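Local coordinates for protein N-isopropylammelide isopropylaminohydrolase (Burkholderia multivorans ATCC 17616, PDB 6NBO) that belongs to the amidohydrolase family of metal-dependent enzymes and binds zinc in a TIM-barrel-type domain, at residues L188-I193 with A227-L232; H220-M225 with L254-E259; L232-T237 with L266-E271. All blocks are in the same frame, centred on the assembly; numbering follows the deposited sequence. Where two conformers were deposited one is given.

Helix 223-239 runs through all three contacts, on one side of the chain's centre. Interactions 1 and 2 lie at its start, their centres 11 Å apart, and E221 couples them: its OE1 is 2.6 Å from S229 OG and its OE2 is 2.7 Å from C191 N. Interaction 3, further along the helix, its centre 13 Å from that of interaction 1, is joined to it by the salt bridge from R268 NH1 to D231 OD1 (2.7 Å). Between interactions 2 and 3, L254 CD1 packs 4.0 Å from L266 CD2. The side chains of R222 and P190 are about 12 and 14 Å from a bound zinc ion; interactions 1 and 2 lie in its wider surroundings and supply none of its ligands.

Interaction 1 of 3, residues L188-I193 with A227-L232; sequences LDPCAI and AYSLDL
P190 and S229 bring the two backbones closest, with their CA atoms 6.3 Å apart, where the irregular turn after strand 184-188 lies against the side of helix 223-239. The contact belongs to the TIM-barrel fold: the loop leaving strand 184-188 reaches past strand 215-219, which carries the zinc ligand H218, to the helix that follows. Two side chains of the turn, P190 and C191, meet S229. The ring of P190 presents its CD and CG edge to the serine, with CD 3.7 Å from S229 OG and 3.9 Å from S229 CB. From the next residue, C191 SG comes to 3.5 Å from the same hydroxyl oxygen, OG. The firm polar partner of that hydroxyl is E221, whose carboxylate also accepts from the backbone N of C191 and of A192, so one acid ties both the turn and the helix. With OG beside its own backbone N (chi1 -71°), S229 turns the hydroxyl toward the loop, where this carboxylate lies. C191 makes the second part of the contact, a sulfur-aromatic one. Its SG stands 4.7 Å from the centroid of the Y228 ring and 71° off the ring normal, an oblique approach. Y228 leaves the helix with CG anti to the backbone N (chi1 167°), which swings the ring along the surface to the sulfur. P197, at the start of helix 197-211, touches P190, C191 and Y228, while L219 of strand 215-219 touches P190 and S229. The outer part of the contact, at Y228, is exposed. Of the ring atoms, SG is nearest to CD2, at 3.6 Å, with CE2 next at 3.8 Å.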
loop_
_atom_site.group_PDB
_atom_site.type_symbol
_atom_site.label_atom_id
_atom_site.label_comp_id
_atom_site.label_asym_id
_atom_site.label_seq_id
_atom_site.Cartn_x
_atom_site.Cartn_y
_atom_site.Cartn_z
ATOM N N LEU A 188 -11.910 3.363 11.672
ATOM C CA LEU A 188 -12.792 3.736 10.576
ATOM C C LEU A 188 -13.910 4.641 11.072
ATOM O O LEU A 188 -14.262 4.642 12.254
ATOM C CB LEU A 188 -13.383 2.510 9.873
ATOM C CG LEU A 188 -14.497 1.673 10.507
ATOM C CD1 LEU A 188 -14.970 0.609 9.511
ATOM C CD2 LEU A 188 -14.034 1.017 11.808
ATOM N N ASP A 189 -14.441 5.432 10.130
ATOM C CA ASP A 189 -15.717 6.147 10.184
ATOM C C ASP A 189 -16.153 6.531 11.594
ATOM O O ASP A 189 -17.062 5.911 12.174
ATOM C CB ASP A 189 -16.771 5.301 9.489
ATOM C CG ASP A 189 -16.361 4.943 8.065
ATOM O OD1 ASP A 189 -15.488 5.647 7.503
ATOM O OD2 ASP A 189 -16.899 3.970 7.507
ATOM N N PRO A 190 -15.551 7.585 12.149
ATOM C CA PRO A 190 -15.856 7.969 13.536
ATOM C C PRO A 190 -17.318 8.316 13.752
ATOM O O PRO A 190 -17.825 8.149 14.868
ATOM C CB PRO A 190 -14.945 9.187 13.764
ATOM C CG PRO A 190 -13.828 9.014 12.759
ATOM C CD PRO A 190 -14.497 8.421 11.552
ATOM N N CYS A 191 -18.019 8.787 12.721
ATOM C CA CYS A 191 -19.454 9.032 12.837
ATOM C C CYS A 191 -20.274 7.795 12.474
ATOM O O CYS A 191 -21.074 7.314 13.280
ATOM C CB CYS A 191 -19.881 10.205 11.942
ATOM S SG CYS A 191 -19.379 11.834 12.524
ATOM N N ALA A 192 -20.097 7.287 11.255
ATOM C CA ALA A 192 -21.030 6.293 10.722
ATOM C C ALA A 192 -20.904 4.953 11.435
ATOM O O ALA A 192 -21.901 4.245 11.622
ATOM C CB ALA A 192 -20.802 6.111 9.220
ATOM N N ILE A 193 -19.695 4.566 11.811
ATOM C CA ILE A 193 -19.471 3.287 12.480
ATOM C C ILE A 193 -19.403 3.456 13.993
ATOM O O ILE A 193 -20.118 2.782 14.729
ATOM C CB ILE A 193 -18.200 2.608 11.926
ATOM C CG1 ILE A 193 -18.423 2.171 10.473
ATOM C CG2 ILE A 193 -17.805 1.406 12.803
ATOM C CD1 ILE A 193 -19.401 1.026 10.319
ATOM N N ALA A 227 -16.391 15.110 5.890
ATOM C CA ALA A 227 -15.587 16.314 6.081
ATOM C C ALA A 227 -15.467 16.663 7.558
ATOM O O ALA A 227 -14.409 17.113 8.016
ATOM C CB ALA A 227 -16.191 17.482 5.305
ATOM N N TYR A 228 -16.548 16.471 8.315
ATOM C CA TYR A 228 -16.500 16.680 9.756
ATOM C C TYR A 228 -15.507 15.730 10.422
ATOM O O TYR A 228 -14.692 16.152 11.250
ATOM C CB TYR A 228 -17.897 16.506 10.354
ATOM C CG TYR A 228 -17.892 16.387 11.863
ATOM C CD1 TYR A 228 -17.879 17.518 12.678
ATOM C CD2 TYR A 228 -17.868 15.140 12.468
ATOM C CE1 TYR A 228 -17.859 17.400 14.067
ATOM C CE2 TYR A 228 -17.836 15.013 13.830
ATOM C CZ TYR A 228 -17.836 16.135 14.627
ATOM O OH TYR A 228 -17.797 15.971 15.989
ATOM N N SER A 229 -15.585 14.433 10.103
ATOM C CA SER A 229 -14.680 13.480 10.732
ATOM C C SER A 229 -13.235 13.780 10.369
ATOM O O SER A 229 -12.346 13.709 11.226
ATOM C CB SER A 229 -15.036 12.049 10.320
ATOM O OG SER A 229 -16.241 11.628 10.920
ATOM N N LEU A 230 -12.985 14.098 9.098
ATOM C CA LEU A 230 -11.635 14.447 8.660
ATOM C C LEU A 230 -11.095 15.648 9.429
ATOM O O LEU A 230 -9.935 15.654 9.860
ATOM C CB LEU A 230 -11.636 14.726 7.155
ATOM C CG LEU A 230 -10.271 15.012 6.517
ATOM C CD1 LEU A 230 -9.229 13.962 6.935
ATOM C CD2 LEU A 230 -10.390 15.082 5.000
ATOM N N ASP A 231 -11.926 16.674 9.621
ATOM C CA ASP A 231 -11.492 17.833 10.396
ATOM C C ASP A 231 -11.091 17.431 11.807
ATOM O O ASP A 231 -10.071 17.901 12.328
ATOM C CB ASP A 231 -12.595 18.887 10.438
ATOM C CG ASP A 231 -12.270 20.021 11.398
ATOM O OD1 ASP A 231 -11.276 20.725 11.165
ATOM O OD2 ASP A 231 -12.992 20.194 12.395
ATOM N N LEU A 232 -11.900 16.575 12.446
ATOM C CA LEU A 232 -11.570 16.083 13.781
ATOM C C LEU A 232 -10.223 15.377 13.786
ATOM O O LEU A 232 -9.389 15.613 14.670
ATOM C CB LEU A 232 -12.653 15.125 14.284
ATOM C CG LEU A 232 -13.966 15.682 14.824
ATOM C CD1 LEU A 232 -14.810 14.532 15.347
ATOM C CD2 LEU A 232 -13.694 16.688 15.927
#

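Interaction 2 of 3, residues H220-M225 with L254-E259; sequences HERGSM and LGDLAE
R222 and D256 form a salt bridge that clasps the loop after strand 215-219 to the short, weakly bonded helix 253-256 on the surface of the TIM-barrel domain. The ionic grip is side-on and two-pronged: R222 NE donates to D256 OD2 at 2.8 Å, almost straight at 168°, and R222 NH2 donates to D256 OD1, also at 2.8 Å. Guanidinium and carboxylate are nearly coplanar, 22° apart; NE uses the syn lone pair of OD2, and NH2 meets OD1 on its syn side, somewhat out of the carboxylate plane. The arginine is folded to do this: bends at chi2 and chi3 curl it back, and CD ends 3.6 Å from D256 OD2. A bond from the main chain to the same carboxylate adds to the charged pair. G223 N donates to the same OD2 at 2.9 Å, arriving on the anti side and well out of the carboxylate plane, with a more bent N-H...O angle of 143°. OD2 thus takes two donors, one from a side chain and one from the main chain, and both ends of the carboxylate are fixed. The position of the D256 carboxylate near the N-terminal end of helix 223-239 would probably also favour its negative charge. G223 has a positive phi, a conformation that glycine adopts readily, and its CA lies 5.2 Å from that of D256. Van der Waals contact is slight: the methyl CD2 of L257 lies 4.1 Å from the carbonyl oxygen G223 O. P285 of a nearby loop touches both R222 and D256. Beyond the salt bridge, L257 packs on A227 of helix 223-239 and L265 of helix 259-272, and L254 touches L230 and L266 of the same two helices, joining this surface clasp to the helical layer around the barrel.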
loop_
_atom_site.group_PDB
_atom_site.type_symbol
_atom_site.label_atom_id
_atom_site.label_comp_id
_atom_site.label_asym_id
_atom_site.label_seq_id
_atom_site.Cartn_x
_atom_site.Cartn_y
_atom_site.Cartn_z
ATOM N N HIS A 220 -14.707 6.146 4.907
ATOM C CA HIS A 220 -15.688 5.977 3.840
ATOM C C HIS A 220 -16.787 7.023 3.879
ATOM O O HIS A 220 -17.585 7.087 2.936
ATOM C CB HIS A 220 -16.390 4.618 3.921
ATOM C CG HIS A 220 -15.477 3.457 4.119
ATOM N ND1 HIS A 220 -15.213 2.925 5.362
ATOM C CD2 HIS A 220 -14.788 2.705 3.229
ATOM C CE1 HIS A 220 -14.391 1.898 5.231
ATOM N NE2 HIS A 220 -14.116 1.749 3.948
ATOM N N GLU A 221 -16.877 7.797 4.956
ATOM C CA GLU A 221 -18.032 8.658 5.160
ATOM C C GLU A 221 -18.141 9.669 4.031
ATOM O O GLU A 221 -17.150 10.261 3.600
ATOM C CB GLU A 221 -17.934 9.361 6.508
ATOM C CG GLU A 221 -17.947 8.394 7.686
ATOM C CD GLU A 221 -17.716 9.095 9.006
ATOM O OE1 GLU A 221 -17.386 10.303 8.996
ATOM O OE2 GLU A 221 -17.893 8.452 10.053
ATOM N N ARG A 222 -19.359 9.854 3.545
ATOM C CA ARG A 222 -19.600 10.695 2.390
ATOM C C ARG A 222 -19.932 12.116 2.817
ATOM O O ARG A 222 -20.444 12.350 3.917
ATOM C CB ARG A 222 -20.738 10.107 1.563
ATOM C CG ARG A 222 -20.457 8.687 1.106
ATOM C CD ARG A 222 -19.441 8.694 -0.031
ATOM N NE ARG A 222 -19.876 9.620 -1.070
ATOM C CZ ARG A 222 -20.757 9.311 -2.014
ATOM N NH1 ARG A 222 -21.276 8.089 -2.062
ATOM N NH2 ARG A 222 -21.116 10.217 -2.912
ATOM N N GLY A 223 -19.617 13.069 1.937
ATOM C CA GLY A 223 -20.163 14.419 2.052
ATOM C C GLY A 223 -19.748 15.135 3.323
ATOM O O GLY A 223 -18.605 15.042 3.776
ATOM N N SER A 224 -20.704 15.865 3.913
ATOM C CA SER A 224 -20.409 16.732 5.054
ATOM C C SER A 224 -20.024 15.939 6.299
ATOM O O SER A 224 -19.198 16.400 7.098
ATOM C CB SER A 224 -21.619 17.620 5.351
ATOM O OG SER A 224 -22.802 16.842 5.372
ATOM N N MET A 225 -20.597 14.752 6.485
ATOM C CA MET A 225 -20.191 13.919 7.613
ATOM C C MET A 225 -18.720 13.532 7.512
ATOM O O MET A 225 -17.969 13.646 8.485
ATOM C CB MET A 225 -21.061 12.671 7.689
ATOM C CG MET A 225 -20.535 11.674 8.704
ATOM S SD MET A 225 -21.357 10.092 8.579
ATOM C CE MET A 225 -22.946 10.427 9.225
ATOM N N LEU A 254 -13.738 13.655 -0.184
ATOM C CA LEU A 254 -12.976 14.646 -0.932
ATOM C C LEU A 254 -13.435 14.741 -2.381
ATOM O O LEU A 254 -13.135 15.735 -3.048
ATOM C CB LEU A 254 -11.476 14.317 -0.862
ATOM C CG LEU A 254 -10.801 14.416 0.517
ATOM C CD1 LEU A 254 -9.351 13.898 0.489
ATOM C CD2 LEU A 254 -10.835 15.851 1.031
ATOM N N GLY A 255 -14.153 13.739 -2.883
ATOM C CA GLY A 255 -14.817 13.858 -4.165
ATOM C C GLY A 255 -16.220 14.417 -4.106
ATOM O O GLY A 255 -16.770 14.785 -5.148
ATOM N N ASP A 256 -16.815 14.506 -2.909
ATOM C CA ASP A 256 -18.154 15.076 -2.743
ATOM C C ASP A 256 -18.146 16.583 -2.526
ATOM O O ASP A 256 -19.108 17.267 -2.906
ATOM C CB ASP A 256 -18.866 14.445 -1.540
ATOM C CG ASP A 256 -19.125 12.969 -1.712
ATOM O OD1 ASP A 256 -19.547 12.548 -2.805
ATOM O OD2 ASP A 256 -18.919 12.223 -0.739
ATOM N N LEU A 257 -17.098 17.115 -1.912
ATOM C CA LEU A 257 -17.111 18.493 -1.442
ATOM C C LEU A 257 -16.948 19.486 -2.585
ATOM O O LEU A 257 -16.324 19.195 -3.608
ATOM C CB LEU A 257 -15.995 18.705 -0.422
ATOM C CG LEU A 257 -16.126 17.908 0.872
ATOM C CD1 LEU A 257 -14.904 18.138 1.736
ATOM C CD2 LEU A 257 -17.387 18.308 1.606
ATOM N N ALA A 258 -17.521 20.679 -2.395
ATOM C CA ALA A 258 -17.195 21.808 -3.251
ATOM C C ALA A 258 -15.689 22.032 -3.240
ATOM O O ALA A 258 -15.008 21.731 -2.256
ATOM C CB ALA A 258 -17.925 23.070 -2.782
ATOM N N GLU A 259 -15.164 22.564 -4.347
ATOM C CA GLU A 259 -13.714 22.666 -4.496
ATOM C C GLU A 259 -13.096 23.526 -3.403
ATOM O O GLU A 259 -11.982 23.251 -2.944
ATOM C CB GLU A 259 -13.357 23.219 -5.878
ATOM C CG GLU A 259 -13.443 22.181 -6.982
ATOM C CD GLU A 259 -12.835 22.655 -8.283
ATOM O OE1 GLU A 259 -12.421 23.834 -8.360
ATOM O OE2 GLU A 259 -12.769 21.840 -9.227
#

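Interaction 3 of 3, residues L232-T237 with L266-E271; sequences LILQRT and LARMAE
L234 and M269 mark the nearest backbones, their CA atoms 7.2 Å apart, where helices 223-239 and 259-272 lie side by side in the outer layer of the TIM barrel, flanking strand 246-250. Over these segments the axes approach to 10.7 Å and run in the same general direction, 29° apart. First in sequence, I233 faces the barrel and packs on V246 and I248 of strand 246-250. L234 carries the interface. Its CD1 lies 3.8 Å from M269 CG, and its CD2 is close to the same carbon, so both methyls of the leucine rest against one methylene of the methionine. V274 touches both residues. The leucine also covers one face of the R268 guanidinium: CD1 lies 4.2 Å from its plane, over its centre, and CB is 3.7 Å from R268 NH2. Q235 follows on the exposed side, its CG 3.8 Å from R268 NH2 at the guanidinium edge. The bend of R268 at chi3 (65°) turns its head back toward helix 223-239, where NH1 makes a salt bridge with D231. That carboxylate also accepts from Q235 NE2, so D231 holds both polar ends that border the apolar contact. The aliphatic parts of L234 and Q235 therefore pack beside a charge that is paired by their own helix. R236 turns toward helix 197-211, where it touches F205. T237, also against F205, closes the segment on an internal bond: OG1 donates to I233 O at 2.8 Å from above the carbonyl plane, sharing that oxygen with T237 N.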
loop_
_atom_site.group_PDB
_atom_site.type_symbol
_atom_site.label_atom_id
_atom_site.label_comp_id
_atom_site.label_asym_id
_atom_site.label_seq_id
_atom_site.Cartn_x
_atom_site.Cartn_y
_atom_site.Cartn_z
ATOM N N LEU A 232 -11.900 16.575 12.446
ATOM C CA LEU A 232 -11.570 16.083 13.781
ATOM C C LEU A 232 -10.223 15.377 13.786
ATOM O O LEU A 232 -9.389 15.613 14.670
ATOM C CB LEU A 232 -12.653 15.125 14.284
ATOM C CG LEU A 232 -13.966 15.682 14.824
ATOM C CD1 LEU A 232 -14.810 14.532 15.347
ATOM C CD2 LEU A 232 -13.694 16.688 15.927
ATOM N N ILE A 233 -10.003 14.492 12.814
ATOM C CA ILE A 233 -8.756 13.740 12.729
ATOM C C ILE A 233 -7.567 14.684 12.563
ATOM O O ILE A 233 -6.536 14.543 13.233
ATOM C CB ILE A 233 -8.849 12.726 11.578
ATOM C CG1 ILE A 233 -9.841 11.617 11.945
ATOM C CG2 ILE A 233 -7.474 12.160 11.239
ATOM C CD1 ILE A 233 -10.372 10.850 10.748
ATOM N N LEU A 234 -7.698 15.665 11.666
ATOM C CA LEU A 234 -6.597 16.596 11.425
ATOM C C LEU A 234 -6.340 17.486 12.641
ATOM O O LEU A 234 -5.186 17.813 12.943
ATOM C CB LEU A 234 -6.898 17.446 10.187
ATOM C CG LEU A 234 -7.043 16.671 8.868
ATOM C CD1 LEU A 234 -7.431 17.600 7.734
ATOM C CD2 LEU A 234 -5.758 15.926 8.532
ATOM N N GLN A 235 -7.403 17.904 13.336
ATOM C CA GLN A 235 -7.231 18.666 14.575
ATOM C C GLN A 235 -6.385 17.897 15.578
ATOM O O GLN A 235 -5.458 18.446 16.184
ATOM C CB GLN A 235 -8.588 18.977 15.202
ATOM C CG GLN A 235 -9.372 20.079 14.565
ATOM C CD GLN A 235 -10.501 20.517 15.481
ATOM O OE1 GLN A 235 -10.311 20.639 16.690
ATOM N NE2 GLN A 235 -11.681 20.731 14.916
ATOM N N ARG A 236 -6.721 16.625 15.789
ATOM C CA ARG A 236 -5.986 15.810 16.743
ATOM C C ARG A 236 -4.552 15.587 16.274
ATOM O O ARG A 236 -3.610 15.638 17.075
ATOM C CB ARG A 236 -6.714 14.475 16.939
ATOM C CG ARG A 236 -6.494 13.844 18.294
ATOM C CD ARG A 236 -7.228 14.625 19.383
ATOM N NE ARG A 236 -6.755 14.266 20.717
ATOM C CZ ARG A 236 -6.075 15.085 21.516
ATOM N NH1 ARG A 236 -5.680 14.668 22.711
ATOM N NH2 ARG A 236 -5.800 16.327 21.129
ATOM N N THR A 237 -4.371 15.347 14.972
ATOM C CA THR A 237 -3.032 15.172 14.409
ATOM C C THR A 237 -2.149 16.377 14.704
ATOM O O THR A 237 -0.985 16.235 15.096
ATOM C CB THR A 237 -3.128 14.961 12.897
ATOM O OG1 THR A 237 -3.941 13.813 12.615
ATOM C CG2 THR A 237 -1.736 14.762 12.305
ATOM N N LEU A 266 -7.374 19.720 1.983
ATOM C CA LEU A 266 -6.135 19.220 1.405
ATOM C C LEU A 266 -4.948 20.067 1.840
ATOM O O LEU A 266 -3.855 19.540 2.070
ATOM C CB LEU A 266 -6.241 19.199 -0.116
ATOM C CG LEU A 266 -7.174 18.169 -0.738
ATOM C CD1 LEU A 266 -7.243 18.443 -2.241
ATOM C CD2 LEU A 266 -6.683 16.747 -0.452
ATOM N N ALA A 267 -5.141 21.387 1.947
ATOM C CA ALA A 267 -4.059 22.251 2.408
ATOM C C ALA A 267 -3.610 21.852 3.805
ATOM O O ALA A 267 -2.408 21.780 4.081
ATOM C CB ALA A 267 -4.493 23.719 2.378
ATOM N N ARG A 268 -4.566 21.537 4.684
ATOM C CA ARG A 268 -4.223 21.114 6.037
ATOM C C ARG A 268 -3.501 19.780 6.028
ATOM O O ARG A 268 -2.524 19.595 6.765
ATOM C CB ARG A 268 -5.484 21.031 6.896
ATOM C CG ARG A 268 -6.100 22.398 7.157
ATOM C CD ARG A 268 -7.495 22.267 7.728
ATOM N NE ARG A 268 -7.487 21.633 9.042
ATOM C CZ ARG A 268 -8.583 21.251 9.678
ATOM N NH1 ARG A 268 -9.761 21.438 9.107
ATOM N NH2 ARG A 268 -8.498 20.679 10.871
ATOM N N MET A 269 -3.976 18.834 5.208
ATOM C CA MET A 269 -3.291 17.554 5.093
ATOM C C MET A 269 -1.856 17.732 4.607
ATOM O O MET A 269 -0.934 17.100 5.133
ATOM C CB MET A 269 -4.079 16.631 4.158
ATOM C CG MET A 269 -5.504 16.388 4.660
ATOM S SD MET A 269 -6.546 15.601 3.430
ATOM C CE MET A 269 -5.648 14.087 3.247
ATOM N N ALA A 270 -1.641 18.589 3.607
ATOM C CA ALA A 270 -0.284 18.808 3.123
ATOM C C ALA A 270 0.606 19.346 4.240
ATOM O O ALA A 270 1.726 18.864 4.450
ATOM C CB ALA A 270 -0.296 19.777 1.940
ATOM N N GLU A 271 0.108 20.349 4.968
ATOM C CA GLU A 271 0.853 20.936 6.078
ATOM C C GLU A 271 1.254 19.879 7.105
ATOM O O GLU A 271 2.376 19.900 7.620
ATOM C CB GLU A 271 0.012 22.040 6.726
ATOM C CG GLU A 271 0.642 22.687 7.946
ATOM C CD GLU A 271 2.008 23.275 7.652
ATOM O OE1 GLU A 271 2.178 23.878 6.570
ATOM O OE2 GLU A 271 2.918 23.125 8.496
#